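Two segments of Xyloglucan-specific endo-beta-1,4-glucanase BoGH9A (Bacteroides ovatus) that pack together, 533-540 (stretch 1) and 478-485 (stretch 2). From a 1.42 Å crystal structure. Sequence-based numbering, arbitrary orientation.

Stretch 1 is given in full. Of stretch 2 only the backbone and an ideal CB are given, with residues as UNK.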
# COMPACT_ATOMS: atom_id res chain seq x y z
N PRO A 533 2.57 11.02 20.73
CA PRO A 533 2.89 10.77 19.32
C PRO A 533 1.75 10.12 18.55
O PRO A 533 1.61 10.44 17.36
CB PRO A 533 4.07 9.80 19.38
CG PRO A 533 4.58 9.85 20.71
CD PRO A 533 3.48 10.28 21.62
N ASP A 534 0.98 9.24 19.19
CA ASP A 534 -0.11 8.53 18.50
C ASP A 534 -1.37 9.38 18.33
O ASP A 534 -2.38 8.93 17.77
CB ASP A 534 -0.40 7.16 19.16
CG ASP A 534 -0.73 7.24 20.64
OD1 ASP A 534 -0.57 8.31 21.26
OD2 ASP A 534 -1.15 6.20 21.19
N GLU A 535 -1.31 10.62 18.82
CA GLU A 535 -2.41 11.55 18.68
C GLU A 535 -2.02 12.76 17.82
O GLU A 535 -2.80 13.71 17.65
CB GLU A 535 -2.85 12.01 20.08
CG GLU A 535 -3.39 10.88 20.96
CD GLU A 535 -3.84 11.35 22.33
OE1 GLU A 535 -3.88 12.58 22.56
OE2 GLU A 535 -4.13 10.50 23.19
N SER A 536 -0.80 12.73 17.27
CA SER A 536 -0.30 13.81 16.42
C SER A 536 -0.85 13.72 15.00
O SER A 536 -0.08 13.60 14.04
CB SER A 536 1.22 13.81 16.37
OG SER A 536 1.74 14.04 17.67
N TYR A 537 -2.16 13.83 14.89
CA TYR A 537 -2.89 13.68 13.64
C TYR A 537 -3.92 14.81 13.56
O TYR A 537 -4.62 15.06 14.54
CB TYR A 537 -3.58 12.28 13.58
CG TYR A 537 -4.57 12.20 12.45
CD1 TYR A 537 -4.14 12.07 11.14
CD2 TYR A 537 -5.94 12.32 12.68
CE1 TYR A 537 -5.02 12.07 10.10
CE2 TYR A 537 -6.83 12.35 11.63
CZ TYR A 537 -6.36 12.19 10.34
OH TYR A 537 -7.22 12.25 9.28
N VAL A 538 -3.98 15.46 12.42
CA VAL A 538 -5.02 16.44 12.13
C VAL A 538 -5.68 16.18 10.78
O VAL A 538 -5.01 16.02 9.78
CB VAL A 538 -4.47 17.93 12.15
CG1 VAL A 538 -4.16 18.34 13.57
CG2 VAL A 538 -3.26 18.09 11.25
N ASP A 539 -7.01 16.19 10.79
CA ASP A 539 -7.79 16.00 9.58
C ASP A 539 -8.06 17.36 8.92
O ASP A 539 -9.18 17.90 8.97
CB ASP A 539 -9.07 15.25 9.91
CG ASP A 539 -9.92 14.96 8.69
OD1 ASP A 539 -9.36 14.89 7.57
OD2 ASP A 539 -11.15 14.79 8.90
N THR A 540 -7.01 17.90 8.32
CA THR A 540 -7.11 19.13 7.55
C THR A 540 -6.33 18.98 6.26
O THR A 540 -5.33 18.24 6.21
CB THR A 540 -6.61 20.35 8.38
OG1 THR A 540 -5.23 20.17 8.72
CG2 THR A 540 -7.42 20.55 9.65
N UNK A 478 -7.62 2.78 18.28
CA UNK A 478 -6.40 3.56 18.38
C UNK A 478 -6.62 4.82 19.26
O UNK A 478 -7.73 5.04 19.78
CB UNK A 478 -5.92 3.96 16.98
N UNK A 479 -5.58 5.62 19.39
CA UNK A 479 -5.59 6.76 20.31
C UNK A 479 -6.43 7.96 19.88
O UNK A 479 -6.72 8.82 20.72
CB UNK A 479 -4.15 7.23 20.52
N UNK A 480 -6.79 8.06 18.60
CA UNK A 480 -7.58 9.20 18.11
C UNK A 480 -9.04 8.84 17.89
O UNK A 480 -9.92 9.72 17.89
CB UNK A 480 -6.99 9.73 16.80
N UNK A 481 -9.33 7.55 17.66
CA UNK A 481 -10.67 7.13 17.31
C UNK A 481 -11.04 7.23 15.84
O UNK A 481 -12.18 7.01 15.47
CB UNK A 481 -11.67 7.96 18.12
N UNK A 482 -10.09 7.58 14.99
CA UNK A 482 -10.33 7.59 13.54
C UNK A 482 -10.17 6.21 12.93
O UNK A 482 -9.26 5.47 13.29
CB UNK A 482 -9.38 8.57 12.85
N UNK A 483 -11.09 5.88 12.03
CA UNK A 483 -10.83 4.90 11.00
C UNK A 483 -10.10 5.69 9.93
O UNK A 483 -10.68 6.61 9.36
CB UNK A 483 -12.10 4.22 10.48
N UNK A 484 -8.84 5.37 9.70
CA UNK A 484 -7.95 6.22 8.91
C UNK A 484 -8.04 6.02 7.39
O UNK A 484 -7.12 6.35 6.67
CB UNK A 484 -6.51 5.97 9.36
N UNK A 485 -9.18 5.53 6.92
CA UNK A 485 -9.40 5.30 5.50
C UNK A 485 -10.61 6.13 5.08
O UNK A 485 -11.69 6.00 5.66
CB UNK A 485 -9.61 3.81 5.20

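Position 478 opens the stretch with phi/psi of -157/-178 and a CA-to-CB bond that runs sideways to stretch 1, no atom of which lies within 5.5 Å of the ideal CB. Stretch 1 therefore leaves the choice open. The residue is Asn478, whose side chain serves its own loop: OD1 accepts from the backbone N of position 480 at 3.0 Å and from N of position 481 at 2.8 Å, while ND2 donates to the backbone O of position 482 at 2.8 Å.

At position 479 the bond points toward stretch 1, and there is little room. The ideal CB already sits 3.2 Å from Asp534 OD2, a tight approach, and 3.8 Å from Glu535 CG. A very small side chain suits such a site; alanine or serine would be reasonable, and glycine cannot be excluded. The residue is Ala479, its CB 3.3 Å from Asp534 OD2 and 3.8 Å from Glu535 CG, so the methyl touches both acidic side chains without forming a polar bond.

Position 480 has its CA 5.7 Å from Glu535 CA, the nearest such pair across the stretches, with CA-to-CB directed sideways. Its ideal CB is 4.8 Å from Asp534 O and 5.0 Å from Tyr537 CD2, leaving room for a short side chain; threonine, serine or valine would all be plausible, a polar one having a carbonyl nearby. The residue is Thr480, in the p rotamer. CG2 lies 3.5 Å from Asp534 O and 3.9 Å from Glu535 CA, so it is the methyl that packs against the 3-10 segment. OG1 is turned to its own stretch, where it accepts from N of position 482 at 3.3 Å.

At position 481 the backbone angles of 84/6 are decisive: a CB would be jammed against the carbonyl O of the preceding residue. Glycine is called for irrespective of stretch 1, and the residue is Gly481.

Position 482 points toward stretch 1 again, its ideal CB 4.7 Å from Tyr537 CE2. The ring edge there invites a large apolar side chain, such as leucine, methionine or an aromatic. The residue is Phe482, chi1 -82°. Its face receives the edge of Tyr537, with planes at 70° and CE1 3.8 Å from Tyr537 CE2; the ring also reaches Asp539, CE2 lying 4.1 Å from OD2.

Position 483 is out of reach of stretch 1, which places no constraint on it. The residue is Cys483, in the t rotamer.

Position 484 sets off sideways, with nothing of stretch 1 within 5.5 Å of its ideal CB, so only a long side chain could reach one face of the Tyr537 ring; phenylalanine, tyrosine or methionine might. Tyr484 does so edge-on, CE1 3.9 Å from Tyr537 CG and planes at 89°. Its OH, 2.7 Å from Thr480 OG1, also hydrogen-bonds at 2.8 Å to a water that donates to Asp534 O.

Position 485 is likewise out of reach and unconstrained; it is Val485.

Stretch 2 478-485: NATGFCYV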
# COMPACT_ATOMS: atom_id res chain seq x y z
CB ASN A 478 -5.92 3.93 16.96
CG ASN A 478 -6.92 4.79 16.22
OD1 ASN A 478 -7.35 5.83 16.74
ND2 ASN A 478 -7.33 4.37 15.03
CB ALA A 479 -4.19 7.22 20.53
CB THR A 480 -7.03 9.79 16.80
OG1 THR A 480 -7.16 8.79 15.76
CG2 THR A 480 -5.60 10.16 16.95
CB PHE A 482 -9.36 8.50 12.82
CG PHE A 482 -9.75 9.95 12.85
CD1 PHE A 482 -9.43 10.75 13.94
CD2 PHE A 482 -10.42 10.51 11.79
CE1 PHE A 482 -9.78 12.11 13.95
CE2 PHE A 482 -10.78 11.84 11.79
CZ PHE A 482 -10.47 12.66 12.88
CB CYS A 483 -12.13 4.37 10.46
SG CYS A 483 -11.96 3.41 8.95
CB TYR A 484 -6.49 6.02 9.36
CG TYR A 484 -6.12 6.56 10.74
CD1 TYR A 484 -5.94 7.92 10.93
CD2 TYR A 484 -5.88 5.71 11.79
CE1 TYR A 484 -5.53 8.41 12.14
CE2 TYR A 484 -5.47 6.19 13.03
CZ TYR A 484 -5.31 7.55 13.20
OH TYR A 484 -4.90 8.04 14.43
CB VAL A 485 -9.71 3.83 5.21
CG1 VAL A 485 -9.88 3.63 3.71
CG2 VAL A 485 -8.57 2.93 5.69
O HOH W 1 -3.61 6.71 16.57
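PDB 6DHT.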